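Local coordinates for protein beta-xylosidase (Uncultured organism, PDB 4MLG) that probably cleaves xylose units from the non-reducing ends of xylo-oligosaccharides, as a five-bladed beta-propeller beta-xylosidase of glycoside hydrolase family 43, at residues N127-I139 / M149-Y162. Numbering follows the deposited sequence.
Sequences NPIKGSYSMDPCI and MYFGGLWGGQLQRY
Tyr-133 and Phe-151 both set CG between the backbone N and the carbonyl carbon (chi1 64° and 67°), which brings their rings together at about a right angle. The edge of Phe-151 points into the face of Tyr-133, CE1 lying 3.8 Å from Tyr-133 CZ, in a T-shaped pair. Over the opposite face of Tyr-133 lies Tyr-162, its ring tilted 34° from that of Tyr-133, the two side chains sliding past each other in opposite directions; Tyr-133 CD1 comes to 3.4 Å from Tyr-162 CD2, and Tyr-133 CB makes a CH-pi contact over the Tyr-162 face. A water takes the N-H of Ser-134 and gives a hydrogen to Gln-158 OE1; the bond modelled to it from Tyr-162 OH is very short and its length uncertain. A leucine in place of Tyr-162 would probably leave one face of Tyr-133 less closely packed and its CB without the CH-pi contact. Ser-134 OG donates to Gly-157 O at 2.9 Å, arriving from above the carbonyl plane. The bent chain of Met-135 lays SD against backbone that carries no side chain, 3.5 Å from Gly-153 CA and 3.6 Å from Gly-157 CA. Gly-152 N bonds almost straight to Met-135 O (2.9 Å). Farther along, Cys-138 and Tyr-150 form an antiparallel hydrogen-bonded pair, Tyr-150 N to Cys-138 O being sound and the return bond weak; next to it Ile-139 CD1 packs on Met-149 CE at 3.7 Å. Asp-136 OD2 bonds to Ala-224 N, and its side chain touches Asp-85 and His-274, which bind the calcium near the propeller centre. Strands 138-141 and 147-151 thus make a buried hairpin, with strand 184-188 paired beside 147-151 and its side chains packed on strands 81-91 and 94-102.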
loop_
_atom_site.group_PDB
_atom_site.type_symbol
_atom_site.label_atom_id
_atom_site.label_comp_id
_atom_site.label_asym_id
_atom_site.label_seq_id
_atom_site.Cartn_x
_atom_site.Cartn_y
_atom_site.Cartn_z
ATOM N N ASN A 127 6.585 7.171 7.772
ATOM C CA ASN A 127 5.919 6.131 6.996
ATOM C C ASN A 127 4.836 5.421 7.800
ATOM O O ASN A 127 4.919 5.344 9.026
ATOM C CB ASN A 127 6.940 5.118 6.469
ATOM C CG ASN A 127 7.901 5.726 5.466
ATOM O OD1 ASN A 127 8.997 6.156 5.824
ATOM N ND2 ASN A 127 7.494 5.764 4.202
ATOM N N PRO A 128 3.805 4.907 7.112
ATOM C CA PRO A 128 2.740 4.186 7.811
ATOM C C PRO A 128 3.236 2.852 8.356
ATOM O O PRO A 128 4.291 2.373 7.937
ATOM C CB PRO A 128 1.704 3.949 6.711
ATOM C CG PRO A 128 2.491 3.955 5.448
ATOM C CD PRO A 128 3.556 4.988 5.662
ATOM N N ILE A 129 2.480 2.269 9.280
ATOM C CA ILE A 129 2.813 0.972 9.858
ATOM C C ILE A 129 2.875 -0.108 8.780
ATOM O O ILE A 129 1.982 -0.208 7.940
ATOM C CB ILE A 129 1.782 0.560 10.927
ATOM C CG1 ILE A 129 1.745 1.588 12.060
ATOM C CG2 ILE A 129 2.090 -0.825 11.476
ATOM C CD1 ILE A 129 0.737 1.261 13.147
ATOM N N LYS A 130 3.936 -0.906 8.806
ATOM C CA LYS A 130 4.119 -1.977 7.834
ATOM C C LYS A 130 2.996 -3.007 7.917
ATOM O O LYS A 130 2.721 -3.552 8.987
ATOM C CB LYS A 130 5.470 -2.662 8.048
ATOM C CG LYS A 130 6.662 -1.729 7.927
ATOM C CD LYS A 130 7.946 -2.422 8.345
ATOM C CE LYS A 130 9.151 -1.531 8.101
ATOM N NZ LYS A 130 9.038 -0.224 8.804
ATOM N N GLY A 131 2.350 -3.263 6.785
ATOM C CA GLY A 131 1.294 -4.256 6.716
ATOM C C GLY A 131 -0.076 -3.707 7.062
ATOM O O GLY A 131 -1.087 -4.389 6.891
ATOM N N SER A 132 -0.109 -2.471 7.549
ATOM C CA SER A 132 -1.359 -1.845 7.970
ATOM C C SER A 132 -2.293 -1.588 6.792
ATOM O O SER A 132 -1.844 -1.313 5.677
ATOM C CB SER A 132 -1.080 -0.534 8.705
ATOM O OG SER A 132 -0.409 0.385 7.862
ATOM N N TYR A 133 -3.592 -1.682 7.047
ATOM C CA TYR A 133 -4.600 -1.420 6.029
ATOM C C TYR A 133 -5.934 -1.062 6.673
ATOM O O TYR A 133 -6.084 -1.158 7.892
ATOM C CB TYR A 133 -4.750 -2.619 5.088
ATOM C CG TYR A 133 -5.248 -3.890 5.744
ATOM C CD1 TYR A 133 -6.593 -4.232 5.701
ATOM C CD2 TYR A 133 -4.373 -4.757 6.388
ATOM C CE1 TYR A 133 -7.056 -5.393 6.286
ATOM C CE2 TYR A 133 -4.829 -5.924 6.979
ATOM C CZ TYR A 133 -6.172 -6.235 6.924
ATOM O OH TYR A 133 -6.637 -7.392 7.507
ATOM N N SER A 134 -6.891 -0.643 5.849
ATOM C CA SER A 134 -8.200 -0.198 6.326
ATOM C C SER A 134 -8.086 0.954 7.327
ATOM O O SER A 134 -7.101 1.692 7.320
ATOM C CB SER A 134 -9.002 -1.361 6.916
ATOM O OG SER A 134 -10.339 -0.973 7.173
ATOM N N MET A 135 -9.088 1.106 8.189
ATOM C CA MET A 135 -9.144 2.260 9.082
ATOM C C MET A 135 -9.837 1.989 10.419
ATOM O O MET A 135 -10.010 0.836 10.821
ATOM C CB MET A 135 -9.821 3.431 8.369
ATOM C CG MET A 135 -10.915 3.005 7.406
ATOM S SD MET A 135 -12.314 2.196 8.211
ATOM C CE MET A 135 -13.449 3.571 8.373
ATOM N N ASP A 136 -10.235 3.069 11.089
ATOM C CA ASP A 136 -10.863 3.014 12.412
ATOM C C ASP A 136 -10.126 2.138 13.428
ATOM O O ASP A 136 -10.679 1.153 13.914
ATOM C CB ASP A 136 -12.325 2.570 12.302
ATOM C CG ASP A 136 -13.236 3.676 11.803
ATOM O OD1 ASP A 136 -12.714 4.712 11.340
ATOM O OD2 ASP A 136 -14.472 3.507 11.864
ATOM N N PRO A 137 -8.874 2.497 13.757
ATOM C CA PRO A 137 -8.124 1.690 14.721
ATOM C C PRO A 137 -8.557 1.963 16.155
ATOM O O PRO A 137 -8.961 3.080 16.484
ATOM C CB PRO A 137 -6.687 2.169 14.519
ATOM C CG PRO A 137 -6.835 3.582 14.100
ATOM C CD PRO A 137 -8.074 3.625 13.250
ATOM N N CYS A 138 -8.476 0.933 16.990
ATOM C CA CYS A 138 -8.734 1.057 18.419
ATOM C C CYS A 138 -7.602 0.376 19.177
ATOM O O CYS A 138 -7.320 -0.799 18.952
ATOM C CB CYS A 138 -10.070 0.406 18.777
ATOM S SG CYS A 138 -10.313 0.115 20.545
ATOM N N ILE A 139 -6.947 1.109 20.071
ATOM C CA ILE A 139 -5.810 0.555 20.797
ATOM C C ILE A 139 -6.181 0.200 22.231
ATOM O O ILE A 139 -6.523 1.072 23.030
ATOM C CB ILE A 139 -4.613 1.514 20.802
ATOM C CG1 ILE A 139 -4.446 2.160 19.427
ATOM C CG2 ILE A 139 -3.351 0.771 21.205
ATOM C CD1 ILE A 139 -4.140 1.173 18.322
ATOM N N MET A 149 -4.418 -3.708 18.799
ATOM C CA MET A 149 -5.127 -2.819 17.884
ATOM C C MET A 149 -6.311 -3.529 17.241
ATOM O O MET A 149 -6.172 -4.632 16.715
ATOM C CB MET A 149 -4.199 -2.287 16.787
ATOM C CG MET A 149 -4.942 -1.549 15.671
ATOM S SD MET A 149 -3.932 -1.085 14.249
ATOM C CE MET A 149 -2.951 0.240 14.943
ATOM N N TYR A 150 -7.474 -2.889 17.288
ATOM C CA TYR A 150 -8.651 -3.391 16.596
ATOM C C TYR A 150 -9.020 -2.415 15.489
ATOM O O TYR A 150 -9.284 -1.242 15.754
ATOM C CB TYR A 150 -9.820 -3.568 17.567
ATOM C CG TYR A 150 -9.517 -4.518 18.702
ATOM C CD1 TYR A 150 -9.818 -5.871 18.600
ATOM C CD2 TYR A 150 -8.920 -4.067 19.871
ATOM C CE1 TYR A 150 -9.537 -6.743 19.632
ATOM C CE2 TYR A 150 -8.634 -4.931 20.908
ATOM C CZ TYR A 150 -8.944 -6.268 20.784
ATOM O OH TYR A 150 -8.659 -7.129 21.817
ATOM N N PHE A 151 -9.025 -2.895 14.251
ATOM C CA PHE A 151 -9.329 -2.031 13.118
ATOM C C PHE A 151 -10.228 -2.718 12.098
ATOM O O PHE A 151 -10.554 -3.899 12.237
ATOM C CB PHE A 151 -8.041 -1.540 12.449
ATOM C CG PHE A 151 -7.245 -2.629 11.784
ATOM C CD1 PHE A 151 -7.399 -2.896 10.432
ATOM C CD2 PHE A 151 -6.333 -3.378 12.508
ATOM C CE1 PHE A 151 -6.663 -3.894 9.818
ATOM C CE2 PHE A 151 -5.595 -4.376 11.899
ATOM C CZ PHE A 151 -5.760 -4.633 10.553
ATOM N N GLY A 152 -10.620 -1.966 11.073
ATOM C CA GLY A 152 -11.502 -2.468 10.036
ATOM C C GLY A 152 -12.657 -1.521 9.769
ATOM O O GLY A 152 -13.072 -0.767 10.651
ATOM N N GLY A 153 -13.175 -1.560 8.546
ATOM C CA GLY A 153 -14.301 -0.729 8.161
ATOM C C GLY A 153 -14.784 -1.041 6.757
ATOM O O GLY A 153 -14.003 -1.019 5.809
ATOM N N LEU A 154 -16.076 -1.327 6.621
ATOM C CA LEU A 154 -16.647 -1.691 5.325
ATOM C C LEU A 154 -16.710 -0.531 4.337
ATOM O O LEU A 154 -16.611 0.635 4.720
ATOM C CB LEU A 154 -18.047 -2.286 5.499
ATOM C CG LEU A 154 -18.127 -3.684 6.109
ATOM C CD1 LEU A 154 -19.559 -4.202 6.079
ATOM C CD2 LEU A 154 -17.189 -4.637 5.383
ATOM N N TRP A 155 -16.866 -0.879 3.062
ATOM C CA TRP A 155 -17.106 0.084 1.987
ATOM C C TRP A 155 -15.965 1.087 1.805
ATOM O O TRP A 155 -14.948 0.774 1.188
ATOM C CB TRP A 155 -18.445 0.803 2.195
ATOM C CG TRP A 155 -19.630 -0.127 2.225
ATOM C CD1 TRP A 155 -19.617 -1.484 2.057
ATOM C CD2 TRP A 155 -21.000 0.236 2.437
ATOM N NE1 TRP A 155 -20.892 -1.985 2.153
ATOM C CE2 TRP A 155 -21.760 -0.950 2.385
ATOM C CE3 TRP A 155 -21.658 1.448 2.666
ATOM C CZ2 TRP A 155 -23.145 -0.959 2.553
ATOM C CZ3 TRP A 155 -23.034 1.438 2.832
ATOM C CH2 TRP A 155 -23.761 0.242 2.775
ATOM N N GLY A 156 -16.143 2.290 2.340
ATOM C CA GLY A 156 -15.140 3.334 2.227
ATOM C C GLY A 156 -13.869 3.000 2.984
ATOM O O GLY A 156 -12.808 3.572 2.722
ATOM N N GLY A 157 -13.978 2.064 3.923
ATOM C CA GLY A 157 -12.846 1.656 4.734
ATOM C C GLY A 157 -11.955 0.629 4.060
ATOM O O GLY A 157 -10.923 0.243 4.608
ATOM N N GLN A 158 -12.371 0.178 2.880
ATOM C CA GLN A 158 -11.564 -0.704 2.036
ATOM C C GLN A 158 -11.263 -2.068 2.656
ATOM O O GLN A 158 -10.370 -2.775 2.190
ATOM C CB GLN A 158 -10.254 -0.014 1.629
ATOM C CG GLN A 158 -10.443 1.328 0.941
ATOM C CD GLN A 158 -9.138 2.079 0.762
ATOM O OE1 GLN A 158 -8.095 1.662 1.267
ATOM N NE2 GLN A 158 -9.190 3.192 0.040
ATOM N N LEU A 159 -12.010 -2.440 3.692
ATOM C CA LEU A 159 -11.788 -3.715 4.370
ATOM C C LEU A 159 -12.102 -4.897 3.457
ATOM O O LEU A 159 -11.521 -5.971 3.598
ATOM C CB LEU A 159 -12.626 -3.798 5.649
ATOM C CG LEU A 159 -12.457 -5.025 6.549
ATOM C CD1 LEU A 159 -11.047 -5.097 7.113
ATOM C CD2 LEU A 159 -13.485 -5.008 7.671
ATOM N N GLN A 160 -13.018 -4.691 2.515
ATOM C CA GLN A 160 -13.422 -5.753 1.599
ATOM C C GLN A 160 -12.388 -6.007 0.506
ATOM O O GLN A 160 -12.461 -7.010 -0.203
ATOM C CB GLN A 160 -14.794 -5.459 0.979
ATOM C CG GLN A 160 -14.859 -4.197 0.132
ATOM C CD GLN A 160 -14.964 -2.935 0.964
ATOM O OE1 GLN A 160 -15.116 -2.993 2.184
ATOM N NE2 GLN A 160 -14.881 -1.784 0.307
ATOM N N ARG A 161 -11.424 -5.100 0.373
ATOM C CA ARG A 161 -10.362 -5.266 -0.611
ATOM C C ARG A 161 -9.352 -6.322 -0.171
ATOM O O ARG A 161 -8.515 -6.759 -0.962
ATOM C CB ARG A 161 -9.639 -3.939 -0.853
ATOM C CG ARG A 161 -10.493 -2.852 -1.486
ATOM C CD ARG A 161 -9.677 -1.583 -1.688
ATOM N NE ARG A 161 -10.423 -0.541 -2.385
ATOM C CZ ARG A 161 -9.924 0.654 -2.689
ATOM N NH1 ARG A 161 -8.676 0.955 -2.354
ATOM N NH2 ARG A 161 -10.668 1.546 -3.326
ATOM N N TYR A 162 -9.437 -6.736 1.089
ATOM C CA TYR A 162 -8.443 -7.637 1.663
ATOM C C TYR A 162 -9.039 -8.956 2.150
ATOM O O TYR A 162 -10.131 -8.989 2.717
ATOM C CB TYR A 162 -7.707 -6.949 2.819
ATOM C CG TYR A 162 -7.075 -5.624 2.453
ATOM C CD1 TYR A 162 -5.749 -5.552 2.044
ATOM C CD2 TYR A 162 -7.804 -4.444 2.520
ATOM C CE1 TYR A 162 -5.170 -4.342 1.709
ATOM C CE2 TYR A 162 -7.233 -3.230 2.188
ATOM C CZ TYR A 162 -5.917 -3.185 1.783
ATOM O OH TYR A 162 -5.349 -1.976 1.453
HETATM O O HOH W 1 -6.320 -0.123 2.758
#